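Local coordinates for proton-dependent oligopeptide transporter family protein (Xanthomonas campestris, PDB 6EI3) that probably imports small peptides by coupling their movement to protons flowing down their gradient, at residues Y19-I24 / A88-L93; L157-A162 / F172-I177; A297-F302 / Y438-V443; R365-G370 / S414-E419. One frame throughout, in Å; residues are numbered along the deposited sequence.

Contact 1 of 4, residues Y19-I24 / A88-L93; sequences YGMRNI and AGHACL
Met21, near the end of helix 4-22, lies 8.9 Å from His90 of helix 62-95 between CA atoms, a separation that only side chains can bridge. Met21 does most of this. Its CG sits between the backbone N and the carbonyl carbon (chi1 83°), and two further bends fold the chain back. This brings the CB-CG part of the chain obliquely to the imidazole, with Met21 CG 4.0 Å from His90 CE1. The folded end carries the methyl to a second partner one helical turn further on, where Met21 CE meets Leu93 CD1 at 3.8 Å, the two side chains crossing nearly at right angles. Phe54 and Leu107 close in on Met21, while Ile110 packs against both His90 and Leu93.

On another side of helix 4-22, Arg22 grips its neighbour side-on: NE and NH2 both donate to Asn23 OD1 (Arg22 NE 2.8 Å, Arg22 NH2 3.1 Å from it), and that oxygen lies in the guanidinium plane. Asn23 ND2 binds Ser156 OG, so both ends of the amide are fixed. Tyr19 and Gly20 end a segment, EACERFSFYG, that matches the ExxERFxYYG signature of peptide transporters in all but one position, and the contact joins this helix end to helix 62-95. Made of methyl, methylene and a ring carbon, the junction is van der Waals packing of buried groups, without directional bonds, and contributes through fit alone.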
# COMPACT_ATOMS: atom_id res chain seq x y z
N TYR A 19 3.99 -11.60 -4.18
CA TYR A 19 4.63 -10.87 -5.27
C TYR A 19 4.56 -11.63 -6.58
O TYR A 19 4.38 -11.02 -7.63
CB TYR A 19 6.08 -10.51 -4.90
CG TYR A 19 6.14 -9.39 -3.89
CD1 TYR A 19 5.79 -8.09 -4.23
CD2 TYR A 19 6.54 -9.63 -2.58
CE1 TYR A 19 5.84 -7.05 -3.30
CE2 TYR A 19 6.61 -8.60 -1.64
CZ TYR A 19 6.25 -7.31 -2.01
OH TYR A 19 6.32 -6.28 -1.10
N GLY A 20 4.70 -12.95 -6.48
CA GLY A 20 4.61 -13.88 -7.60
C GLY A 20 3.28 -13.78 -8.31
O GLY A 20 3.27 -13.57 -9.52
N MET A 21 2.16 -13.84 -7.57
CA MET A 21 0.86 -13.70 -8.24
C MET A 21 0.56 -12.24 -8.67
O MET A 21 0.11 -12.02 -9.79
CB MET A 21 -0.30 -14.35 -7.43
CG MET A 21 -0.92 -13.51 -6.32
SD MET A 21 -2.09 -12.19 -6.79
CE MET A 21 -2.92 -12.92 -8.10
N ARG A 22 0.85 -11.26 -7.81
CA ARG A 22 0.54 -9.85 -8.08
C ARG A 22 1.26 -9.28 -9.33
O ARG A 22 0.63 -8.58 -10.13
CB ARG A 22 0.83 -9.02 -6.83
CG ARG A 22 0.05 -7.70 -6.74
CD ARG A 22 0.70 -6.52 -7.43
NE ARG A 22 2.14 -6.37 -7.19
CZ ARG A 22 2.68 -5.63 -6.22
NH1 ARG A 22 1.91 -5.02 -5.33
NH2 ARG A 22 3.99 -5.52 -6.12
N ASN A 23 2.56 -9.61 -9.49
CA ASN A 23 3.45 -9.11 -10.54
C ASN A 23 3.22 -9.77 -11.91
O ASN A 23 3.76 -9.26 -12.89
CB ASN A 23 4.94 -9.20 -10.08
CG ASN A 23 5.24 -8.30 -8.89
OD1 ASN A 23 4.34 -7.66 -8.33
ND2 ASN A 23 6.47 -8.25 -8.44
N ILE A 24 2.38 -10.82 -12.02
CA ILE A 24 2.02 -11.39 -13.33
C ILE A 24 0.55 -11.14 -13.65
O ILE A 24 0.11 -11.46 -14.75
CB ILE A 24 2.36 -12.89 -13.52
CG1 ILE A 24 1.70 -13.78 -12.44
CG2 ILE A 24 3.83 -13.11 -13.61
CD1 ILE A 24 1.20 -15.13 -12.92
N ALA A 88 -7.51 -20.81 -0.28
CA ALA A 88 -8.74 -21.05 -1.05
C ALA A 88 -8.83 -20.12 -2.28
O ALA A 88 -9.28 -20.55 -3.33
CB ALA A 88 -9.95 -20.89 -0.16
N GLY A 89 -8.33 -18.87 -2.13
CA GLY A 89 -8.27 -17.89 -3.21
C GLY A 89 -7.32 -18.33 -4.30
O GLY A 89 -7.66 -18.27 -5.49
N HIS A 90 -6.12 -18.81 -3.89
CA HIS A 90 -5.11 -19.34 -4.81
C HIS A 90 -5.66 -20.56 -5.56
O HIS A 90 -5.45 -20.65 -6.76
CB HIS A 90 -3.81 -19.69 -4.10
CG HIS A 90 -2.91 -18.53 -3.91
ND1 HIS A 90 -2.23 -17.97 -4.97
CD2 HIS A 90 -2.55 -17.89 -2.77
CE1 HIS A 90 -1.51 -16.98 -4.46
NE2 HIS A 90 -1.67 -16.90 -3.14
N ALA A 91 -6.41 -21.44 -4.87
CA ALA A 91 -7.07 -22.62 -5.45
C ALA A 91 -8.17 -22.19 -6.45
O ALA A 91 -8.42 -22.89 -7.43
CB ALA A 91 -7.69 -23.47 -4.36
N CYS A 92 -8.82 -21.04 -6.21
CA CYS A 92 -9.82 -20.52 -7.12
C CYS A 92 -9.18 -20.08 -8.43
O CYS A 92 -9.74 -20.36 -9.49
CB CYS A 92 -10.65 -19.42 -6.49
SG CYS A 92 -11.90 -20.01 -5.33
N LEU A 93 -7.97 -19.48 -8.36
CA LEU A 93 -7.27 -19.08 -9.58
C LEU A 93 -6.92 -20.30 -10.48
O LEU A 93 -6.76 -20.12 -11.69
CB LEU A 93 -6.04 -18.20 -9.31
CG LEU A 93 -6.17 -16.96 -8.40
CD1 LEU A 93 -4.87 -16.21 -8.36
CD2 LEU A 93 -7.30 -16.00 -8.83

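Contact 2 of 4, residues L157-A162 / F172-I177; sequences LLIPLA and FGIPGI. With 78M ((2S)-2,3-dihydroxypropyl(7Z)-pentadec-7-enoate), chain L; 78M ((2S)-2,3-dihydroxypropyl(7Z)-pentadec-7-enoate), chain D; 78M ((2S)-2,3-dihydroxypropyl(7Z)-pentadec-7-enoate), chain I.
Ile174 faces Ile159 where helix 168-188 turns back along helix 137-165, and its side chain touches something at every carbon. At the root, Ile174 CB lies 4.0 Å from Ile159 CD1. With chi1 at -65° CG1 stands beside the backbone N, which leaves CG2 anti to it. This branch methyl comes closer, with Ile174 CG2 3.6 Å from that same Ile159 CD1; the two side chains lie alongside one another, pointing opposite ways. The other branch heads for the lipid. Ile174 CG1 lies 4.1 Å from C8 of the monoacylglycerol of chain D, at its cis double bond. Beyond it, Ile174 CD1 ends 3.8 Å from C14 of a second monoacylglycerol, chain L, and 4.1 Å from Ala162 CB, which meets it from the facing helix.

The two helices form a hairpin joined by a very short turn, in the packed transmembrane helices of the major facilitator fold. Their local axes pass 10.0 Å apart at 135°, and each is kinked at a proline, Pro160 in one and Pro175 in the other. The ring of Pro175 also takes part, its CD resting against Ile159 CD1, and its carbonyl oxygen, Pro175 O, accepts a hydrogen bond from Ser17 OG. Acyl chains run over the outer side of the pair. Leu158 CD2 touches C15 of the chain L lipid at 3.6 Å, while Leu158 CD1 and Leu161 CD1 lie against the lipid of chain I. Ile177 CG1 borders the chain D molecule close to its double bond.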
# COMPACT_ATOMS: atom_id res chain seq x y z
N LEU A 157 11.42 -12.37 -11.24
CA LEU A 157 12.23 -12.91 -12.30
C LEU A 157 11.73 -14.30 -12.75
O LEU A 157 11.83 -14.61 -13.93
CB LEU A 157 13.70 -13.01 -11.86
CG LEU A 157 14.52 -11.72 -11.80
CD1 LEU A 157 15.87 -11.99 -11.18
CD2 LEU A 157 14.73 -11.11 -13.17
N LEU A 158 11.20 -15.12 -11.83
CA LEU A 158 10.80 -16.50 -12.13
C LEU A 158 9.35 -16.69 -12.63
O LEU A 158 9.15 -17.34 -13.67
CB LEU A 158 11.07 -17.39 -10.89
CG LEU A 158 10.57 -18.84 -10.89
CD1 LEU A 158 11.31 -19.71 -11.94
CD2 LEU A 158 10.76 -19.48 -9.53
N ILE A 159 8.35 -16.20 -11.87
CA ILE A 159 6.93 -16.40 -12.16
C ILE A 159 6.54 -15.88 -13.58
O ILE A 159 5.87 -16.62 -14.28
CB ILE A 159 6.00 -15.89 -11.02
CG1 ILE A 159 6.43 -16.48 -9.65
CG2 ILE A 159 4.53 -16.22 -11.32
CD1 ILE A 159 6.44 -18.10 -9.57
N PRO A 160 7.00 -14.71 -14.06
CA PRO A 160 6.68 -14.31 -15.45
C PRO A 160 7.20 -15.26 -16.52
O PRO A 160 6.56 -15.39 -17.57
CB PRO A 160 7.30 -12.91 -15.56
CG PRO A 160 7.34 -12.41 -14.11
CD PRO A 160 7.77 -13.64 -13.38
N LEU A 161 8.33 -15.97 -16.25
CA LEU A 161 8.91 -16.98 -17.14
C LEU A 161 8.04 -18.23 -17.13
O LEU A 161 7.85 -18.84 -18.18
CB LEU A 161 10.36 -17.34 -16.74
CG LEU A 161 11.47 -16.36 -17.11
CD1 LEU A 161 12.83 -16.94 -16.77
CD2 LEU A 161 11.46 -16.01 -18.60
N ALA A 162 7.51 -18.62 -15.94
CA ALA A 162 6.56 -19.74 -15.83
C ALA A 162 5.30 -19.39 -16.65
O ALA A 162 4.78 -20.24 -17.37
CB ALA A 162 6.18 -19.98 -14.38
N PHE A 172 0.32 -19.40 -11.75
CA PHE A 172 -0.48 -19.13 -10.55
C PHE A 172 -0.36 -20.33 -9.59
O PHE A 172 -0.44 -20.15 -8.37
CB PHE A 172 -1.96 -18.79 -10.88
CG PHE A 172 -2.15 -17.47 -11.61
CD1 PHE A 172 -1.94 -16.25 -10.95
CD2 PHE A 172 -2.51 -17.44 -12.95
CE1 PHE A 172 -2.13 -15.03 -11.61
CE2 PHE A 172 -2.70 -16.21 -13.61
CZ PHE A 172 -2.50 -15.02 -12.94
N GLY A 173 -0.12 -21.53 -10.14
CA GLY A 173 0.06 -22.75 -9.34
C GLY A 173 1.24 -22.72 -8.38
O GLY A 173 1.09 -23.14 -7.24
N ILE A 174 2.41 -22.20 -8.82
CA ILE A 174 3.62 -22.07 -7.98
C ILE A 174 3.32 -21.17 -6.74
O ILE A 174 3.46 -21.68 -5.63
CB ILE A 174 4.90 -21.65 -8.77
CG1 ILE A 174 5.31 -22.76 -9.78
CG2 ILE A 174 6.06 -21.26 -7.82
CD1 ILE A 174 6.16 -22.26 -10.98
N PRO A 175 2.87 -19.88 -6.87
CA PRO A 175 2.52 -19.10 -5.67
C PRO A 175 1.45 -19.77 -4.80
O PRO A 175 1.49 -19.64 -3.59
CB PRO A 175 1.99 -17.76 -6.26
CG PRO A 175 2.64 -17.65 -7.59
CD PRO A 175 2.69 -19.07 -8.10
N GLY A 176 0.54 -20.52 -5.42
CA GLY A 176 -0.51 -21.22 -4.69
C GLY A 176 0.07 -22.29 -3.77
O GLY A 176 -0.27 -22.35 -2.59
N ILE A 177 1.01 -23.09 -4.29
CA ILE A 177 1.70 -24.15 -3.51
C ILE A 177 2.53 -23.55 -2.36
O ILE A 177 2.49 -24.05 -1.24
CB ILE A 177 2.51 -25.10 -4.43
CG1 ILE A 177 1.56 -25.97 -5.31
CG2 ILE A 177 3.52 -25.98 -3.65
CD1 ILE A 177 0.61 -27.08 -4.54
O21 78M L . 9.26 -22.80 -26.40
C20 78M L . 10.62 -23.13 -26.12
C18 78M L . 11.34 -21.96 -25.50
O19 78M L . 12.76 -22.13 -25.59
C17 78M L . 10.92 -21.71 -24.07
O2 78M L . 11.72 -22.53 -23.18
C1 78M L . 11.11 -23.52 -22.52
O1 78M L . 10.02 -23.96 -22.80
C2 78M L . 11.96 -24.02 -21.38
C3 78M L . 11.35 -23.80 -20.00
C4 78M L . 11.48 -22.38 -19.48
C5 78M L . 11.71 -22.27 -17.98
C6 78M L . 10.46 -21.98 -17.16
C7 78M L . 10.76 -21.44 -15.78
C8 78M L . 10.90 -22.12 -14.64
C9 78M L . 10.82 -23.62 -14.44
C10 78M L . 10.91 -24.08 -12.98
C11 78M L . 9.56 -24.34 -12.32
C12 78M L . 9.60 -25.11 -10.99
C13 78M L . 10.22 -24.40 -9.80
C15 78M L . 10.01 -22.61 -8.00
C14 78M L . 9.43 -23.20 -9.26
O21 78M D . 1.56 -27.97 -18.80
C20 78M D . 0.45 -28.68 -18.29
C18 78M D . -0.77 -27.80 -18.18
O19 78M D . -0.40 -26.45 -17.90
C17 78M D . -1.75 -28.28 -17.13
O2 78M D . -0.98 -28.37 -15.91
C1 78M D . -1.60 -28.14 -14.74
O1 78M D . -2.71 -27.71 -14.64
C2 78M D . -0.72 -28.54 -13.59
C3 78M D . -0.15 -27.36 -12.81
C4 78M D . 0.73 -27.84 -11.68
C5 78M D . 1.28 -26.77 -10.77
C6 78M D . 2.10 -27.37 -9.63
C7 78M D . 2.73 -26.34 -8.74
C8 78M D . 3.96 -26.34 -8.25
C9 78M D . 5.03 -27.36 -8.49
C10 78M D . 6.28 -26.74 -9.12
C11 78M D . 7.45 -26.52 -8.16
C12 78M D . 7.24 -25.43 -7.11
C13 78M D . 8.41 -25.29 -6.14
C15 78M D . 7.48 -24.97 -3.81
C14 78M D . 8.19 -24.33 -4.99
O21 78M I . 13.15 -18.18 -21.78
C20 78M I . 13.23 -18.95 -22.98
C18 78M I . 14.50 -19.76 -23.02
O19 78M I . 14.72 -20.24 -24.35
C17 78M I . 14.50 -20.94 -22.06
O2 78M I . 14.14 -20.48 -20.73
C1 78M I . 15.11 -20.03 -19.92
O1 78M I . 16.24 -19.82 -20.28
C2 78M I . 14.59 -19.81 -18.53
C3 78M I . 15.58 -20.21 -17.45
C4 78M I . 15.11 -19.86 -16.05
C5 78M I . 15.14 -21.04 -15.09
C6 78M I . 14.47 -20.76 -13.76
C7 78M I . 15.45 -20.49 -12.66
C8 78M I . 15.58 -21.16 -11.52
C9 78M I . 14.80 -22.36 -11.08
C10 78M I . 14.97 -22.69 -9.60
C11 78M I . 14.44 -24.06 -9.22
C12 78M I . 14.51 -24.37 -7.73
C13 78M I . 13.18 -24.27 -7.00
C15 78M I . 13.85 -24.04 -4.53
C14 78M I . 13.20 -23.39 -5.75

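Contact 3 of 4, residues A297-F302 / Y438-V443; sequences ALVTPF and YLTTTV. With 78M ((2S)-2,3-dihydroxypropyl(7Z)-pentadec-7-enoate), chain O.
Thr300 and Thr440 mark a close crossing of two transmembrane helices, 281-306 and 430-456, deep within the transporter. Their CA atoms come within 5.2 Å, and the local axes pass 8.0 Å apart at a crossing angle of -54°. The methyl of Thr300 fills the junction: Thr300 CG2 stands 3.4 Å from Thr440 O and 3.8 Å from Val443 CB, lying between a backbone carbonyl and the next turn. Thr440 answers with its own methyl, Thr440 CG2 being 4.0 Å from Val299 CG1 and also touching Thr300 CG2. Its hydroxyl is turned back to its own helix, bonded to Phe436 O.

Both helices belong to the bundle of the major facilitator fold, and helix 281-306 is kinked here at Pro301. A proline has no N-H to give to the carbonyl four residues earlier, that of Ala297. The hydroxyl of Thr300 steps in, with chi1 of 62° placing it between the backbone N and the carbonyl carbon, and Thr300 OG1 donates to Ala297 O at 2.7 Å. Thr300 OG1 is also bonded to Trp447 NE1, which ties the bent turn to helix 430-456 one helical turn beyond Val443. A monoacylglycerol chain lies alongside this kink, its C13 3.5 Å from Ala297 O and its terminal C15 against Pro301 CG. Phe490 packs on Val299 from helix 471-495.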
# COMPACT_ATOMS: atom_id res chain seq x y z
N ALA A 297 -2.24 11.64 4.08
CA ALA A 297 -3.17 11.98 2.99
C ALA A 297 -2.42 12.58 1.78
O ALA A 297 -2.72 12.26 0.63
CB ALA A 297 -4.23 12.97 3.50
N LEU A 298 -1.43 13.42 2.08
CA LEU A 298 -0.60 14.10 1.09
C LEU A 298 0.42 13.21 0.41
O LEU A 298 0.97 13.59 -0.62
CB LEU A 298 0.06 15.33 1.74
CG LEU A 298 -0.91 16.46 2.08
CD1 LEU A 298 -0.23 17.52 2.95
CD2 LEU A 298 -1.48 17.10 0.82
N VAL A 299 0.66 12.03 0.99
CA VAL A 299 1.56 10.98 0.48
C VAL A 299 0.79 10.02 -0.45
O VAL A 299 1.42 9.36 -1.27
CB VAL A 299 2.30 10.24 1.64
CG1 VAL A 299 2.85 8.87 1.21
CG2 VAL A 299 3.44 11.10 2.18
N THR A 300 -0.55 9.94 -0.34
CA THR A 300 -1.36 9.01 -1.19
C THR A 300 -1.00 9.10 -2.70
O THR A 300 -0.92 8.04 -3.30
CB THR A 300 -2.88 9.15 -0.94
OG1 THR A 300 -3.31 10.47 -1.27
CG2 THR A 300 -3.28 8.81 0.48
N PRO A 301 -0.71 10.28 -3.34
CA PRO A 301 -0.33 10.27 -4.77
C PRO A 301 0.96 9.52 -5.03
O PRO A 301 1.12 8.99 -6.13
CB PRO A 301 -0.17 11.76 -5.08
CG PRO A 301 -1.12 12.43 -4.10
CD PRO A 301 -0.79 11.68 -2.85
N PHE A 302 1.87 9.41 -4.03
CA PHE A 302 3.08 8.61 -4.23
C PHE A 302 2.67 7.15 -4.52
O PHE A 302 3.25 6.52 -5.40
CB PHE A 302 4.06 8.68 -3.02
CG PHE A 302 5.11 7.59 -3.13
CD1 PHE A 302 6.19 7.73 -4.00
CD2 PHE A 302 4.95 6.37 -2.48
CE1 PHE A 302 7.12 6.69 -4.17
CE2 PHE A 302 5.87 5.34 -2.65
CZ PHE A 302 6.94 5.50 -3.51
N TYR A 438 -1.53 1.78 6.03
CA TYR A 438 -2.12 0.83 5.08
C TYR A 438 -3.20 1.52 4.24
O TYR A 438 -3.23 1.33 3.03
CB TYR A 438 -2.74 -0.38 5.80
CG TYR A 438 -1.74 -1.26 6.49
CD1 TYR A 438 -0.51 -1.56 5.90
CD2 TYR A 438 -2.02 -1.84 7.72
CE1 TYR A 438 0.42 -2.38 6.53
CE2 TYR A 438 -1.10 -2.67 8.36
CZ TYR A 438 0.12 -2.94 7.76
OH TYR A 438 1.01 -3.78 8.37
N LEU A 439 -4.03 2.35 4.87
CA LEU A 439 -5.07 3.09 4.18
C LEU A 439 -4.49 4.12 3.18
O LEU A 439 -5.19 4.49 2.26
CB LEU A 439 -6.04 3.77 5.17
CG LEU A 439 -6.89 2.82 6.03
CD1 LEU A 439 -7.75 3.62 7.02
CD2 LEU A 439 -7.77 1.89 5.17
N THR A 440 -3.23 4.57 3.39
CA THR A 440 -2.53 5.50 2.50
C THR A 440 -2.36 4.84 1.12
O THR A 440 -2.62 5.48 0.10
CB THR A 440 -1.22 6.00 3.15
OG1 THR A 440 -1.57 6.60 4.39
CG2 THR A 440 -0.49 7.02 2.32
N THR A 441 -1.99 3.54 1.09
CA THR A 441 -1.89 2.75 -0.14
C THR A 441 -3.28 2.54 -0.72
O THR A 441 -3.44 2.70 -1.92
CB THR A 441 -1.24 1.39 0.14
OG1 THR A 441 0.11 1.62 0.49
CG2 THR A 441 -1.28 0.45 -1.09
N THR A 442 -4.29 2.17 0.13
CA THR A 442 -5.67 1.98 -0.35
C THR A 442 -6.10 3.24 -1.12
O THR A 442 -6.53 3.12 -2.26
CB THR A 442 -6.66 1.67 0.82
OG1 THR A 442 -6.39 0.37 1.33
CG2 THR A 442 -8.13 1.71 0.40
N VAL A 443 -5.94 4.43 -0.49
CA VAL A 443 -6.37 5.72 -1.08
C VAL A 443 -5.54 6.06 -2.35
O VAL A 443 -6.14 6.46 -3.34
CB VAL A 443 -6.46 6.86 -0.04
CG1 VAL A 443 -6.87 8.19 -0.68
CG2 VAL A 443 -7.45 6.50 1.07
O21 78M O . -2.48 20.50 10.79
C20 78M O . -3.45 19.63 11.35
C18 78M O . -4.68 19.55 10.48
O19 78M O . -5.24 20.86 10.29
C17 78M O . -5.73 18.62 11.03
O2 78M O . -6.60 18.29 9.92
C1 78M O . -7.43 17.25 10.06
O1 78M O . -7.62 16.67 11.10
C2 78M O . -8.07 16.89 8.75
C3 78M O . -7.72 15.49 8.27
C4 78M O . -7.48 15.42 6.77
C5 78M O . -8.48 14.58 6.00
C6 78M O . -8.23 13.07 6.06
C7 78M O . -7.64 12.54 4.79
C8 78M O . -8.24 11.76 3.90
C9 78M O . -7.63 11.24 2.63
C10 78M O . -7.85 12.22 1.47
C11 78M O . -6.61 12.50 0.64
C12 78M O . -6.59 13.91 0.04
C13 78M O . -5.31 14.31 -0.66
C15 78M O . -4.05 14.44 -2.84
C14 78M O . -5.16 13.77 -2.08

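Contact 4 of 4, residues R365-G370 / S414-E419; sequences RRMTSG and SATGIE. With 78M ((2S)-2,3-dihydroxypropyl(7Z)-pentadec-7-enoate), chain J.
Met367 and Thr416 meet where helices 363-389 and 400-424 run past each other at 142°, their local axes 8.9 Å apart. The methionine leaves its helix nearly straight and bends only at its last torsion (chi3 81°), which swings the methyl onto the facing backbone: Met367 CE lies 3.6 Å from Gly417 CA, with the sulfur also against the glycine backbone. Nearer its root, Met367 CG touches Thr416 CG2 at 3.8 Å. Thr416 divides its branches by character. With chi1 at -50° the hydroxyl stands beside its own backbone N and bonds to Leu412 O, leaving the methyl, anti to that N, for the methionine.

Arg366 runs out straight as far as NE and passes across Thr416, with Arg366 CD 3.8 Å from Thr416 OG1. Its charged end goes on to Pro361 O and to the ring of Tyr351. Glu419 carries the opposite charge but remains distant, with Arg366 NH1 6.0 Å from Glu419 OE1. On the lipid side, Ser369 OG donates to Arg365 O at 2.8 Å, approaching from the face opposite to that used by Ser369 N. The same hydroxyl oxygen, Ser369 OG, lies 3.3 Å from C7 of a monoacylglycerol, at its double bond. Helix 363-389 thus has lipid on one flank and helix 400-424 on another, as peripheral transmembrane helices of a major facilitator transporter do.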
# COMPACT_ATOMS: atom_id res chain seq x y z
N ARG A 365 11.94 16.54 4.67
CA ARG A 365 12.65 16.90 3.44
C ARG A 365 12.79 15.68 2.56
O ARG A 365 12.63 15.78 1.35
CB ARG A 365 14.05 17.48 3.73
CG ARG A 365 14.06 19.00 3.87
CD ARG A 365 15.38 19.49 4.42
NE ARG A 365 15.50 20.94 4.33
CZ ARG A 365 16.57 21.63 4.72
NH1 ARG A 365 17.63 21.00 5.21
NH2 ARG A 365 16.59 22.95 4.61
N ARG A 366 13.08 14.52 3.17
CA ARG A 366 13.18 13.25 2.45
C ARG A 366 11.83 12.93 1.81
O ARG A 366 11.77 12.60 0.64
CB ARG A 366 13.57 12.10 3.40
CG ARG A 366 15.02 12.14 3.90
CD ARG A 366 15.27 10.96 4.85
NE ARG A 366 16.41 11.22 5.72
CZ ARG A 366 16.94 10.33 6.55
NH1 ARG A 366 16.44 9.11 6.64
NH2 ARG A 366 17.99 10.66 7.30
N MET A 367 10.74 13.08 2.58
CA MET A 367 9.40 12.77 2.10
C MET A 367 8.97 13.67 0.93
O MET A 367 8.53 13.14 -0.09
CB MET A 367 8.40 12.77 3.24
CG MET A 367 8.59 11.58 4.19
SD MET A 367 7.49 11.69 5.61
CE MET A 367 5.96 11.07 4.88
N THR A 368 9.19 15.01 1.04
CA THR A 368 8.86 15.97 -0.03
C THR A 368 9.64 15.59 -1.30
O THR A 368 9.04 15.48 -2.38
CB THR A 368 9.23 17.41 0.42
OG1 THR A 368 8.67 17.67 1.71
CG2 THR A 368 8.78 18.47 -0.58
N SER A 369 10.97 15.36 -1.16
CA SER A 369 11.88 14.99 -2.24
C SER A 369 11.47 13.67 -2.87
O SER A 369 11.58 13.52 -4.09
CB SER A 369 13.32 14.88 -1.73
OG SER A 369 13.78 16.11 -1.18
N GLY A 370 10.97 12.75 -2.05
CA GLY A 370 10.51 11.43 -2.47
C GLY A 370 9.30 11.47 -3.38
O GLY A 370 9.26 10.74 -4.37
N SER A 414 8.52 6.42 1.30
CA SER A 414 7.90 5.22 1.86
C SER A 414 8.63 4.68 3.06
O SER A 414 7.98 4.44 4.08
CB SER A 414 7.71 4.14 0.79
OG SER A 414 6.92 3.09 1.32
N ALA A 415 9.98 4.55 2.98
CA ALA A 415 10.78 4.09 4.11
C ALA A 415 10.81 5.11 5.29
O ALA A 415 10.90 4.70 6.44
CB ALA A 415 12.20 3.78 3.65
N THR A 416 10.70 6.41 4.99
CA THR A 416 10.71 7.50 5.97
C THR A 416 9.34 7.73 6.66
O THR A 416 9.31 8.02 7.86
CB THR A 416 11.13 8.79 5.27
OG1 THR A 416 12.32 8.55 4.53
CG2 THR A 416 11.35 9.94 6.24
N GLY A 417 8.25 7.66 5.89
CA GLY A 417 6.90 7.95 6.35
C GLY A 417 6.47 7.31 7.65
O GLY A 417 6.00 7.99 8.56
N ILE A 418 6.65 6.01 7.73
CA ILE A 418 6.22 5.21 8.87
C ILE A 418 7.13 5.44 10.09
O ILE A 418 6.64 5.60 11.20
CB ILE A 418 6.04 3.71 8.41
CG1 ILE A 418 5.25 2.90 9.44
CG2 ILE A 418 7.35 3.02 8.01
CD1 ILE A 418 3.78 3.40 9.64
N GLU A 419 8.44 5.59 9.86
CA GLU A 419 9.40 5.91 10.92
C GLU A 419 9.10 7.33 11.46
O GLU A 419 9.13 7.56 12.68
CB GLU A 419 10.82 5.83 10.35
CG GLU A 419 11.90 5.76 11.42
CD GLU A 419 13.33 5.55 10.92
OE1 GLU A 419 13.50 5.00 9.81
OE2 GLU A 419 14.27 5.91 11.67
O21 78M J . 12.60 23.98 9.10
C20 78M J . 11.56 23.12 8.66
C18 78M J . 11.48 23.08 7.15
O19 78M J . 11.31 24.41 6.64
C17 78M J . 10.38 22.18 6.66
O2 78M J . 10.43 22.22 5.21
C1 78M J . 10.30 21.06 4.55
O1 78M J . 10.26 19.98 5.08
C2 78M J . 10.23 21.29 3.06
C3 78M J . 11.01 20.26 2.26
C4 78M J . 11.39 20.73 0.87
C5 78M J . 12.45 19.85 0.24
C6 78M J . 12.74 20.15 -1.23
C7 78M J . 13.92 19.37 -1.73
C8 78M J . 14.21 19.04 -2.99
C9 78M J . 13.43 19.34 -4.24
C10 78M J . 12.65 18.14 -4.77
C11 78M J . 13.45 17.12 -5.59
C12 78M J . 13.71 17.49 -7.05
C13 78M J . 12.46 17.59 -7.93
C15 78M J . 11.41 18.58 -9.99
C14 78M J . 12.69 18.18 -9.30

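Overall arrangement
The four contacts follow the chain in two pairs. Contacts 1 and 2 have centres about 9 Å apart and touch directly: Ile24, near the end of helix 4-22, packs on Pro160 and Phe172, and His90 on Gly176, joining helices 4-22, 62-95, 137-165 and 168-188. Contacts 3 and 4, centres about 13 Å apart, meet through Val299 with Met367 and Phe302 with Ser414; both segments of contact 4 fall between those of contact 3 in sequence. Across the pairs the centres are 24 to 32 Å apart and nothing touches. This division is consistent with the two-bundle plan of major facilitator transporters, in which alternating access depends on the bundles moving relative to each other.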